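F-actin-capping protein subunit alpha (Plasmodium berghei, PDB 7A0H) probably binds the fast-growing barbed ends of actin filaments as a homodimer, blocking subunit exchange there without severing the filaments. Local coordinates at residues D55-I60 against N172-I177; E114-A119 against E244-S249; K125-I130 against S252-C257; G211-V216 against N259-D264. One frame throughout, in Å; residues are numbered along the deposited sequence.

Contact 1. Residues D55-I60 against N172-I177; sequences DNYILI and NLFLLI
The join between the N-terminal helical region and the central five-stranded antiparallel sheet rests, between these two segments, on one aromatic residue, Tyr57, which lies where helix 39-55 gives way to strand 58-62 and reaches across to Phe174 and Leu176 of strand 170-183. Tyr57 has left-handed backbone angles (phi 49°, psi 50°), and its side chain sets out toward the sheet, with CG beside the backbone N (chi1 -63°). The touching is done by CD1, CE1 and the hydroxyl, and the approach to the ring is oblique. CD1 sits against the forked end of Leu176, 3.5 Å from CD2 and 3.8 Å from CD1 of that leucine. Further out, Tyr57 CE1 packs on Phe174 CZ at 3.8 Å, and the phenol oxygen OH is 3.7 Å from the same Phe174 CZ. The two aromatic side chains arrive from opposite directions and meet obliquely, while the leucine lies slantwise to the tyrosine. Because side chains alternate along a strand, Phe174 and Leu176 rise from one face of the sheet toward Tyr57, whereas Leu173, Leu175 and Ile177 face helices 112-131 and 243-266 on the other. Phe174 and Leu176 both hold CG anti to the backbone N, which carries the phenyl ring and the methyl pair out from the strand. No hydrogen bond crosses between the two segments; the polar groups of Tyr57 are bound by neighbours instead, OH by Glu73 and the carbonyl O by Arg193 NE of strand 187-200. The phenylalanine also rests on Ser195 and Asn197 of that strand.

Contact 2. Residues E114-A119 against E244-S249; sequences EKYRVA and ENFASS
Tyr116 and Phe246 form the tight part of this helix-helix contact. The tyrosine presents a ring edge to the phenylalanine face: the centroids are 4.9 Å apart, the planes stand at 82°, and Tyr116 CE1 lies 3.6 Å above the Phe246 plane, over the middle of the ring. Phe246 reaches this T-shaped position with CG anti to the backbone N (chi1 179°). Phe200 joins both rings, meeting that of Tyr116 edge-to-face, and Leu173 of the sheet also packs on Phe246. Beside the aromatic pair the helices touch through alanines. Ala119 CB is 3.9 Å from Ala247 CB, and the latter also lies 3.5 Å from Ala119 O; such short side chains suit the 8.9 Å approach of the axes of segments 114-119 and 244-249. The outer side is looser. Glu244 passes Ala119 only with its backbone, CA to Ala119 CB being 4.4 Å; its side chain turns away and has a weak, long ion pair with Lys123. No salt bridge joins the two segments. Away from the contact, toward the sheet, buried Arg117 takes Glu114 side-on, NE to OE1 at 2.9 Å and NH2 to OE2 at 3.0 Å, and Lys86 is a second partner of that glutamate. The two segments cross at -47° with an aromatic and alanine seam between them; the helices that carry them, 112-131 and 243-266, form the paired helical layer that lies on one face of the capping-protein sheet.

Contact 3. Residues K125-I130 against S252-C257; sequences KEYVDI and SVIREC
Tyr127 carries the contact, its side chain bridging from helix 112-131 to two consecutive residues of helix 243-266. With CG anti to the backbone N (chi1 164°), the ring extends toward the second helix and straddles the join between Ile254 and Arg255. Ring atom CE1 obliquely meets the aliphatic root of Arg255 at 3.6 Å from CB; the OH is equally close, 3.6 Å, to Arg255 CA. Arg255 thus contributes its backbone and first methylenes, while the rest of the chain, bent at chi3, leads away to Tyr131, whose hydroxyl is bonded to NH1. The guanidinium plane stands at 75° to the Tyr127 ring. Across the ring, CE2 lies 4.0 Å from the Ile254 branch methyl CG2, an approach that is oblique and looser. Ile254 continues inward to Trp196 of the sheet, and Tyr127 also covers Ile177, so both belong to the layer between helices and strands; Leu286 of the second subunit packs on the tyrosine as well. A water lying in the ring plane gives hydrogen bonds to Tyr127 OH at 2.9 Å and to Arg255 O at 2.8 Å. The same phenol oxygen is bonded to Glu258 one turn further along helix 243-266. The ring therefore seals the seam by apolar contact, while its one polar atom, accepting from water and probably donating to the carboxylate, ties the two helices together at its far end.

Contact 4. Residues G211-V216 against N259-D264; sequences GTIDVV and NDVLYD
Ile213 and Val215 of strand 206-220 meet Val261 of helix 243-266 where the long C-terminal helix of the capping-protein fold packs on its antiparallel sheet. The contact between these segments is wholly apolar. Val261, the residue most covered, starts out toward the strand, and the two branched residues on alternate positions of the strand point back. Its methyl CG2 is the main point of touch: it lies 3.7 Å from Ile213 CD1 and 4.0 Å from both CB and CG2 of the same isoleucine, so it rests against the base as well as the tip. The two side chains slide past one another in opposite directions. Ile213 holds CG1 beside the backbone N (chi1 -63°), and Trp192 and Phe233 pack on it from the flanking strands. Packing also draws in the second subunit, whose Ile284 covers Val261 and whose Ile283 covers Val215, so the dimer interface borders this part of the core. Charged groups are kept apart from the apolar seam. Asp264 forms a salt bridge with Lys231 of strand 223-238; Asp260, one turn earlier on the helix, reaches the same lysine in one of its two conformers. Asp214, on the opposite face of the strand from Ile213, pairs with Arg230. Backbone hydrogen bonding holds the strand in its sheet, Ile213 with Lys231 and Val215 with Thr229 on one side, Asp214 with Arg193 on the other. The second methyl of Val261 stands farther from the strand, CG1 being 4.4 Å from Val215 CG2.

In the fold
Contacts 2 and 3 hold the same two elements, helices 112-131 and 243-266, at successive places with centres about 13 Å apart; contact 4 continues along helix 243-266 and lays it on the sheet. Contact 1 works from the other face of that sheet, near the middle of the chain, its strand presenting Leu173 to contact 2 and Ile177 to Tyr127 of contact 3. All four are largely buried, but contact 2, about 21 Å from the chain centre, has an exposed outer margin. Contacts 1 to 3 each turn on a tyrosine ring, contact 3 adding a water bridge, while contact 4 is purely aliphatic. Contacts 3 and 4 also adjoin the second subunit.

Contact 1. Residues D55-I60 against N172-I177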
# COMPACT_ATOMS: atom_id res chain seq x y z
N ASP A 55 1.31 -18.00 -3.63
CA ASP A 55 1.97 -16.89 -4.30
C ASP A 55 3.06 -16.25 -3.46
O ASP A 55 3.83 -15.43 -3.97
CB ASP A 55 0.95 -15.85 -4.73
CG ASP A 55 0.12 -16.35 -5.87
OD1 ASP A 55 0.41 -17.49 -6.31
OD2 ASP A 55 -0.76 -15.64 -6.35
N ASN A 56 3.07 -16.48 -2.15
CA ASN A 56 3.99 -15.74 -1.31
C ASN A 56 4.92 -16.66 -0.56
O ASN A 56 5.57 -16.22 0.39
CB ASN A 56 3.24 -14.84 -0.34
CG ASN A 56 2.63 -13.63 -1.04
OD1 ASN A 56 3.38 -12.74 -1.51
ND2 ASN A 56 1.30 -13.63 -1.19
N TYR A 57 5.00 -17.94 -0.95
CA TYR A 57 6.01 -18.80 -0.35
C TYR A 57 5.92 -18.64 1.15
O TYR A 57 6.93 -18.36 1.81
CB TYR A 57 7.44 -18.47 -0.84
CG TYR A 57 7.57 -18.69 -2.32
CD1 TYR A 57 7.88 -19.94 -2.84
CD2 TYR A 57 7.32 -17.68 -3.19
CE1 TYR A 57 7.90 -20.15 -4.20
CE2 TYR A 57 7.36 -17.87 -4.54
CZ TYR A 57 7.68 -19.10 -5.03
OH TYR A 57 7.71 -19.28 -6.37
N ILE A 58 4.70 -18.76 1.66
CA ILE A 58 4.39 -18.69 3.08
C ILE A 58 5.01 -19.90 3.77
O ILE A 58 4.89 -21.04 3.31
CB ILE A 58 2.86 -18.67 3.28
CG1 ILE A 58 2.23 -17.31 2.94
CG2 ILE A 58 2.40 -19.14 4.67
CD1 ILE A 58 2.99 -16.20 3.45
N LEU A 59 5.50 -19.68 4.97
CA LEU A 59 5.97 -20.72 5.85
C LEU A 59 4.96 -21.15 6.90
O LEU A 59 4.53 -20.34 7.71
CB LEU A 59 7.19 -20.23 6.64
CG LEU A 59 8.43 -19.70 5.87
CD1 LEU A 59 9.48 -19.39 6.93
CD2 LEU A 59 8.82 -20.76 4.86
N ILE A 60 4.76 -22.45 7.00
CA ILE A 60 3.93 -23.05 8.04
C ILE A 60 4.81 -23.92 8.92
O ILE A 60 5.46 -24.83 8.42
CB ILE A 60 2.75 -23.86 7.47
CG1 ILE A 60 1.82 -22.86 6.81
CG2 ILE A 60 2.10 -24.62 8.61
CD1 ILE A 60 0.71 -23.45 6.07
N ASN A 172 14.36 -31.12 -13.29
CA ASN A 172 14.07 -29.76 -12.87
C ASN A 172 14.37 -29.64 -11.40
O ASN A 172 14.08 -30.54 -10.60
CB ASN A 172 12.61 -29.37 -13.17
CG ASN A 172 12.36 -27.91 -12.87
OD1 ASN A 172 12.52 -27.03 -13.73
ND2 ASN A 172 12.07 -27.63 -11.60
N LEU A 173 15.04 -28.59 -11.05
CA LEU A 173 15.29 -28.35 -9.65
C LEU A 173 14.88 -26.92 -9.32
O LEU A 173 15.23 -25.96 -10.05
CB LEU A 173 16.74 -28.59 -9.32
CG LEU A 173 17.35 -29.99 -9.36
CD1 LEU A 173 18.90 -29.69 -9.43
CD2 LEU A 173 17.04 -30.80 -8.17
N PHE A 174 14.22 -26.78 -8.20
CA PHE A 174 13.73 -25.52 -7.73
C PHE A 174 14.31 -25.34 -6.36
O PHE A 174 14.11 -26.21 -5.49
CB PHE A 174 12.23 -25.52 -7.69
CG PHE A 174 11.62 -24.16 -7.30
CD1 PHE A 174 11.65 -23.12 -8.20
CD2 PHE A 174 11.05 -23.95 -6.04
CE1 PHE A 174 11.08 -21.88 -7.89
CE2 PHE A 174 10.44 -22.70 -5.70
CZ PHE A 174 10.45 -21.68 -6.63
N LEU A 175 15.10 -24.27 -6.21
CA LEU A 175 15.87 -23.99 -4.99
C LEU A 175 15.28 -22.74 -4.42
O LEU A 175 15.08 -21.76 -5.18
CB LEU A 175 17.39 -23.76 -5.25
CG LEU A 175 18.27 -24.86 -5.86
CD1 LEU A 175 18.12 -24.82 -7.36
CD2 LEU A 175 19.77 -24.80 -5.43
N LEU A 176 15.11 -22.73 -3.11
CA LEU A 176 14.33 -21.67 -2.47
C LEU A 176 14.82 -21.36 -1.06
O LEU A 176 15.03 -22.27 -0.21
CB LEU A 176 12.85 -22.10 -2.37
CG LEU A 176 11.80 -21.19 -1.68
CD1 LEU A 176 11.62 -19.91 -2.48
CD2 LEU A 176 10.43 -21.98 -1.60
N ILE A 177 15.00 -20.06 -0.84
CA ILE A 177 15.37 -19.54 0.49
C ILE A 177 14.28 -18.55 0.97
O ILE A 177 13.91 -17.63 0.22
CB ILE A 177 16.72 -18.82 0.50
CG1 ILE A 177 17.83 -19.71 -0.05
CG2 ILE A 177 17.07 -18.39 1.96
CD1 ILE A 177 19.30 -18.89 -0.24

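Contact 2. Residues E114-A119 against E244-S249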
# COMPACT_ATOMS: atom_id res chain seq x y z
N GLU A 114 17.26 -37.42 -7.46
CA GLU A 114 17.31 -37.19 -6.03
C GLU A 114 18.74 -36.89 -5.60
O GLU A 114 18.97 -36.20 -4.61
CB GLU A 114 16.69 -38.39 -5.28
CG GLU A 114 16.73 -38.37 -3.74
CD GLU A 114 15.99 -37.19 -3.11
OE1 GLU A 114 15.31 -36.45 -3.87
OE2 GLU A 114 16.11 -37.02 -1.86
N LYS A 115 19.73 -37.43 -6.30
CA LYS A 115 21.10 -37.15 -5.90
C LYS A 115 21.46 -35.71 -6.22
O LYS A 115 22.05 -35.00 -5.39
CB LYS A 115 22.04 -38.12 -6.63
CG LYS A 115 22.12 -39.54 -6.09
CD LYS A 115 23.20 -40.35 -6.87
CE LYS A 115 23.25 -41.83 -6.47
NZ LYS A 115 23.43 -42.77 -7.65
N TYR A 116 20.98 -35.20 -7.35
CA TYR A 116 21.13 -33.77 -7.61
C TYR A 116 20.46 -32.94 -6.53
O TYR A 116 21.06 -31.98 -6.03
CB TYR A 116 20.52 -33.49 -8.97
CG TYR A 116 21.44 -33.75 -10.15
CD1 TYR A 116 22.35 -32.80 -10.59
CD2 TYR A 116 21.42 -34.95 -10.81
CE1 TYR A 116 23.18 -33.01 -11.70
CE2 TYR A 116 22.23 -35.18 -11.90
CZ TYR A 116 23.12 -34.20 -12.32
OH TYR A 116 23.92 -34.40 -13.38
N ARG A 117 19.21 -33.32 -6.14
CA ARG A 117 18.43 -32.56 -5.16
C ARG A 117 19.13 -32.57 -3.81
O ARG A 117 19.20 -31.54 -3.11
CB ARG A 117 16.99 -33.15 -5.03
CG ARG A 117 15.96 -32.20 -4.22
CD ARG A 117 14.74 -32.96 -3.62
NE ARG A 117 15.21 -33.83 -2.55
CZ ARG A 117 15.58 -33.42 -1.34
NH1 ARG A 117 15.50 -32.15 -0.97
NH2 ARG A 117 16.02 -34.34 -0.50
N VAL A 118 19.60 -33.74 -3.41
CA VAL A 118 20.26 -33.84 -2.11
C VAL A 118 21.48 -32.91 -2.10
O VAL A 118 21.66 -32.11 -1.17
CB VAL A 118 20.63 -35.28 -1.78
CG1 VAL A 118 21.54 -35.33 -0.61
CG2 VAL A 118 19.30 -36.17 -1.42
N ALA A 119 22.32 -33.00 -3.17
CA ALA A 119 23.52 -32.18 -3.24
C ALA A 119 23.16 -30.70 -3.28
O ALA A 119 23.77 -29.86 -2.59
CB ALA A 119 24.34 -32.52 -4.51
N GLU A 244 28.02 -32.98 -7.14
CA GLU A 244 28.35 -32.00 -6.13
C GLU A 244 28.89 -30.72 -6.73
O GLU A 244 28.51 -29.60 -6.30
CB GLU A 244 29.38 -32.62 -5.21
CG GLU A 244 29.84 -31.70 -4.20
CD GLU A 244 30.81 -32.32 -3.19
OE1 GLU A 244 30.92 -33.58 -3.07
OE2 GLU A 244 31.52 -31.49 -2.57
N ASN A 245 29.73 -30.82 -7.75
CA ASN A 245 30.26 -29.61 -8.37
C ASN A 245 29.14 -28.83 -9.03
O ASN A 245 29.17 -27.59 -9.07
CB ASN A 245 31.33 -29.95 -9.41
CG ASN A 245 32.67 -30.43 -8.81
OD1 ASN A 245 32.91 -30.34 -7.60
ND2 ASN A 245 33.54 -30.98 -9.70
N PHE A 246 28.17 -29.55 -9.61
CA PHE A 246 26.95 -28.96 -10.17
C PHE A 246 26.23 -28.08 -9.13
O PHE A 246 25.95 -26.93 -9.38
CB PHE A 246 26.05 -30.11 -10.69
CG PHE A 246 24.68 -29.67 -11.29
CD1 PHE A 246 24.51 -29.57 -12.67
CD2 PHE A 246 23.58 -29.39 -10.46
CE1 PHE A 246 23.29 -29.20 -13.24
CE2 PHE A 246 22.35 -28.96 -11.00
CZ PHE A 246 22.18 -28.91 -12.40
N ALA A 247 26.07 -28.59 -7.91
CA ALA A 247 25.40 -27.88 -6.83
C ALA A 247 26.20 -26.64 -6.44
O ALA A 247 25.65 -25.51 -6.29
CB ALA A 247 25.24 -28.89 -5.66
N SER A 248 27.50 -26.80 -6.32
CA SER A 248 28.39 -25.68 -5.97
C SER A 248 28.31 -24.58 -7.01
O SER A 248 28.23 -23.41 -6.65
CB SER A 248 29.82 -26.19 -5.79
OG SER A 248 30.01 -26.72 -4.46
N SER A 249 28.24 -24.92 -8.31
CA SER A 249 28.19 -23.89 -9.34
C SER A 249 26.89 -23.09 -9.27
O SER A 249 26.90 -21.86 -9.33
CB SER A 249 28.30 -24.48 -10.77
OG SER A 249 29.40 -25.35 -10.92

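Contact 3. Residues K125-I130 against S252-C257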
# COMPACT_ATOMS: atom_id res chain seq x y z
N LYS A 125 21.85 -25.25 2.16
CA LYS A 125 21.93 -25.05 3.60
C LYS A 125 23.29 -24.50 4.03
O LYS A 125 23.35 -23.63 4.92
CB LYS A 125 21.59 -26.36 4.32
CG LYS A 125 19.97 -26.59 4.17
CD LYS A 125 19.39 -27.70 4.95
CE LYS A 125 17.93 -27.91 4.52
NZ LYS A 125 17.01 -26.79 4.93
N GLU A 126 24.39 -24.98 3.44
CA GLU A 126 25.69 -24.49 3.87
C GLU A 126 25.80 -23.01 3.58
O GLU A 126 26.29 -22.20 4.39
CB GLU A 126 26.82 -25.30 3.19
CG GLU A 126 28.24 -24.78 3.38
CD GLU A 126 29.34 -25.59 2.60
OE1 GLU A 126 29.28 -25.69 1.34
OE2 GLU A 126 30.24 -26.13 3.29
N TYR A 127 25.26 -22.63 2.42
CA TYR A 127 25.36 -21.27 1.97
C TYR A 127 24.68 -20.34 2.97
O TYR A 127 25.24 -19.31 3.38
CB TYR A 127 24.70 -21.22 0.60
CG TYR A 127 24.37 -19.80 0.17
CD1 TYR A 127 25.36 -18.94 -0.12
CD2 TYR A 127 23.01 -19.31 0.09
CE1 TYR A 127 25.13 -17.64 -0.55
CE2 TYR A 127 22.74 -18.05 -0.35
CZ TYR A 127 23.83 -17.17 -0.63
OH TYR A 127 23.60 -15.86 -0.95
N VAL A 128 23.46 -20.70 3.39
CA VAL A 128 22.74 -19.89 4.37
C VAL A 128 23.52 -19.85 5.67
O VAL A 128 23.66 -18.81 6.32
CB VAL A 128 21.32 -20.51 4.59
CG1 VAL A 128 20.66 -19.91 5.81
CG2 VAL A 128 20.53 -20.34 3.33
N ASP A 129 24.03 -20.98 6.07
CA ASP A 129 24.80 -21.06 7.30
C ASP A 129 26.00 -20.14 7.24
O ASP A 129 26.37 -19.48 8.24
CB ASP A 129 25.27 -22.52 7.45
CG ASP A 129 26.08 -22.75 8.68
OD1 ASP A 129 25.69 -22.25 9.75
OD2 ASP A 129 27.09 -23.48 8.59
N ILE A 130 26.68 -20.10 6.10
CA ILE A 130 27.90 -19.31 6.07
C ILE A 130 27.60 -17.81 5.97
O ILE A 130 28.31 -17.00 6.55
CB ILE A 130 28.79 -19.78 4.92
CG1 ILE A 130 29.30 -21.19 5.22
CG2 ILE A 130 30.00 -18.87 4.75
CD1 ILE A 130 30.04 -21.87 4.02
N SER A 252 27.07 -20.88 -6.45
CA SER A 252 27.95 -19.69 -6.56
C SER A 252 27.23 -18.53 -7.24
O SER A 252 27.41 -17.37 -6.86
CB SER A 252 29.28 -20.00 -7.29
OG SER A 252 29.96 -18.78 -7.63
N VAL A 253 26.40 -18.82 -8.22
CA VAL A 253 25.59 -17.81 -8.90
C VAL A 253 24.53 -17.19 -7.97
O VAL A 253 24.23 -15.99 -8.03
CB VAL A 253 24.88 -18.46 -10.09
CG1 VAL A 253 23.93 -17.44 -10.70
CG2 VAL A 253 25.84 -18.96 -11.13
N ILE A 254 23.87 -18.01 -7.17
CA ILE A 254 22.95 -17.49 -6.16
C ILE A 254 23.70 -16.57 -5.20
O ILE A 254 23.20 -15.49 -4.85
CB ILE A 254 22.26 -18.66 -5.42
CG1 ILE A 254 21.21 -19.31 -6.33
CG2 ILE A 254 21.59 -18.19 -4.17
CD1 ILE A 254 20.86 -20.70 -5.86
N ARG A 255 24.91 -16.99 -4.76
CA ARG A 255 25.70 -16.14 -3.86
C ARG A 255 25.92 -14.75 -4.48
O ARG A 255 25.74 -13.71 -3.83
CB ARG A 255 27.04 -16.83 -3.53
CG ARG A 255 28.05 -15.94 -2.75
CD ARG A 255 29.31 -16.72 -2.27
NE ARG A 255 29.97 -17.40 -3.40
CZ ARG A 255 30.75 -18.45 -3.27
NH1 ARG A 255 31.03 -18.92 -2.03
NH2 ARG A 255 31.25 -19.00 -4.36
N GLU A 256 26.22 -14.72 -5.76
CA GLU A 256 26.52 -13.46 -6.43
C GLU A 256 25.26 -12.65 -6.68
O GLU A 256 25.27 -11.40 -6.58
CB GLU A 256 27.19 -13.78 -7.77
CG GLU A 256 27.82 -12.62 -8.46
CD GLU A 256 27.95 -12.82 -9.98
OE1 GLU A 256 27.46 -13.86 -10.51
OE2 GLU A 256 28.51 -11.90 -10.65
N CYS A 257 24.21 -13.30 -7.16
CA CYS A 257 22.95 -12.55 -7.37
C CYS A 257 22.41 -11.95 -6.07
O CYS A 257 21.94 -10.79 -6.05
CB CYS A 257 21.97 -13.48 -8.05
SG CYS A 257 22.51 -13.89 -9.77
O HOH W 1 25.64 -13.83 -1.05

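Contact 4. Residues G211-V216 against N259-D264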
# COMPACT_ATOMS: atom_id res chain seq x y z
N GLY A 211 16.31 -16.95 -11.74
CA GLY A 211 16.03 -16.68 -10.35
C GLY A 211 15.22 -15.42 -10.19
O GLY A 211 15.15 -14.55 -11.08
N THR A 212 14.59 -15.33 -9.01
CA THR A 212 13.83 -14.14 -8.60
C THR A 212 14.09 -13.88 -7.14
O THR A 212 14.06 -14.80 -6.32
CB THR A 212 12.34 -14.35 -8.86
OG1 THR A 212 12.12 -14.69 -10.24
CG2 THR A 212 11.47 -13.07 -8.48
N ILE A 213 14.44 -12.64 -6.82
CA ILE A 213 14.61 -12.23 -5.44
C ILE A 213 13.57 -11.16 -5.10
O ILE A 213 13.54 -10.09 -5.71
CB ILE A 213 16.04 -11.71 -5.16
CG1 ILE A 213 17.09 -12.85 -5.38
CG2 ILE A 213 16.09 -11.21 -3.77
CD1 ILE A 213 18.52 -12.43 -5.10
N ASP A 214 12.74 -11.45 -4.10
CA ASP A 214 11.63 -10.59 -3.67
C ASP A 214 11.92 -10.06 -2.29
O ASP A 214 12.21 -10.85 -1.38
CB ASP A 214 10.33 -11.37 -3.65
CG ASP A 214 9.72 -11.57 -5.06
OD1 ASP A 214 9.71 -10.62 -5.88
OD2 ASP A 214 9.18 -12.70 -5.31
N VAL A 215 11.91 -8.74 -2.13
CA VAL A 215 12.08 -8.11 -0.82
C VAL A 215 10.82 -7.29 -0.55
O VAL A 215 10.41 -6.49 -1.40
CB VAL A 215 13.30 -7.19 -0.79
CG1 VAL A 215 13.67 -6.87 0.63
CG2 VAL A 215 14.48 -7.89 -1.42
N VAL A 216 10.20 -7.49 0.62
CA VAL A 216 8.95 -6.79 0.93
C VAL A 216 9.06 -6.24 2.33
O VAL A 216 9.18 -7.01 3.30
CB VAL A 216 7.68 -7.69 0.90
CG1 VAL A 216 6.40 -6.80 1.04
CG2 VAL A 216 7.59 -8.55 -0.34
N ASN A 259 24.25 -10.99 -3.52
CA ASN A 259 25.16 -9.86 -3.33
C ASN A 259 24.76 -8.68 -4.21
O ASN A 259 24.87 -7.54 -3.81
CB ASN A 259 26.63 -10.27 -3.72
CG ASN A 259 27.38 -10.95 -2.58
OD1 ASN A 259 27.17 -10.60 -1.42
ND2 ASN A 259 28.29 -11.91 -2.92
N ASP A 260 24.32 -8.95 -5.44
CA ASP A 260 23.95 -7.86 -6.35
C ASP A 260 22.70 -7.11 -5.85
O ASP A 260 22.62 -5.88 -6.00
CB ASP A 260 23.79 -8.45 -7.76
CG ASP A 260 23.44 -7.40 -8.86
OD1 ASP A 260 24.00 -6.26 -8.88
OD2 ASP A 260 22.61 -7.77 -9.75
N VAL A 261 21.75 -7.81 -5.20
CA VAL A 261 20.57 -7.12 -4.63
C VAL A 261 20.99 -6.29 -3.43
O VAL A 261 20.58 -5.13 -3.26
CB VAL A 261 19.47 -8.15 -4.24
CG1 VAL A 261 18.37 -7.48 -3.38
CG2 VAL A 261 18.85 -8.81 -5.47
N LEU A 262 21.86 -6.85 -2.59
CA LEU A 262 22.39 -6.10 -1.46
C LEU A 262 23.00 -4.82 -1.95
O LEU A 262 22.78 -3.75 -1.39
CB LEU A 262 23.44 -6.93 -0.76
CG LEU A 262 23.91 -6.43 0.59
CD1 LEU A 262 24.73 -7.50 1.30
CD2 LEU A 262 24.73 -5.21 0.39
N TYR A 263 23.74 -4.90 -3.03
CA TYR A 263 24.35 -3.70 -3.55
C TYR A 263 23.28 -2.74 -4.04
O TYR A 263 23.37 -1.54 -3.78
CB TYR A 263 25.30 -4.08 -4.67
CG TYR A 263 25.83 -2.86 -5.36
CD1 TYR A 263 27.02 -2.26 -4.97
CD2 TYR A 263 25.11 -2.30 -6.42
CE1 TYR A 263 27.49 -1.12 -5.65
CE2 TYR A 263 25.54 -1.18 -7.08
CZ TYR A 263 26.74 -0.58 -6.69
OH TYR A 263 27.13 0.55 -7.37
N ASP A 264 22.28 -3.26 -4.75
CA ASP A 264 21.19 -2.41 -5.25
C ASP A 264 20.46 -1.68 -4.14
O ASP A 264 20.16 -0.49 -4.26
CB ASP A 264 20.19 -3.26 -6.00
CG ASP A 264 20.66 -3.60 -7.34
OD1 ASP A 264 21.53 -2.86 -7.83
OD2 ASP A 264 20.11 -4.55 -7.93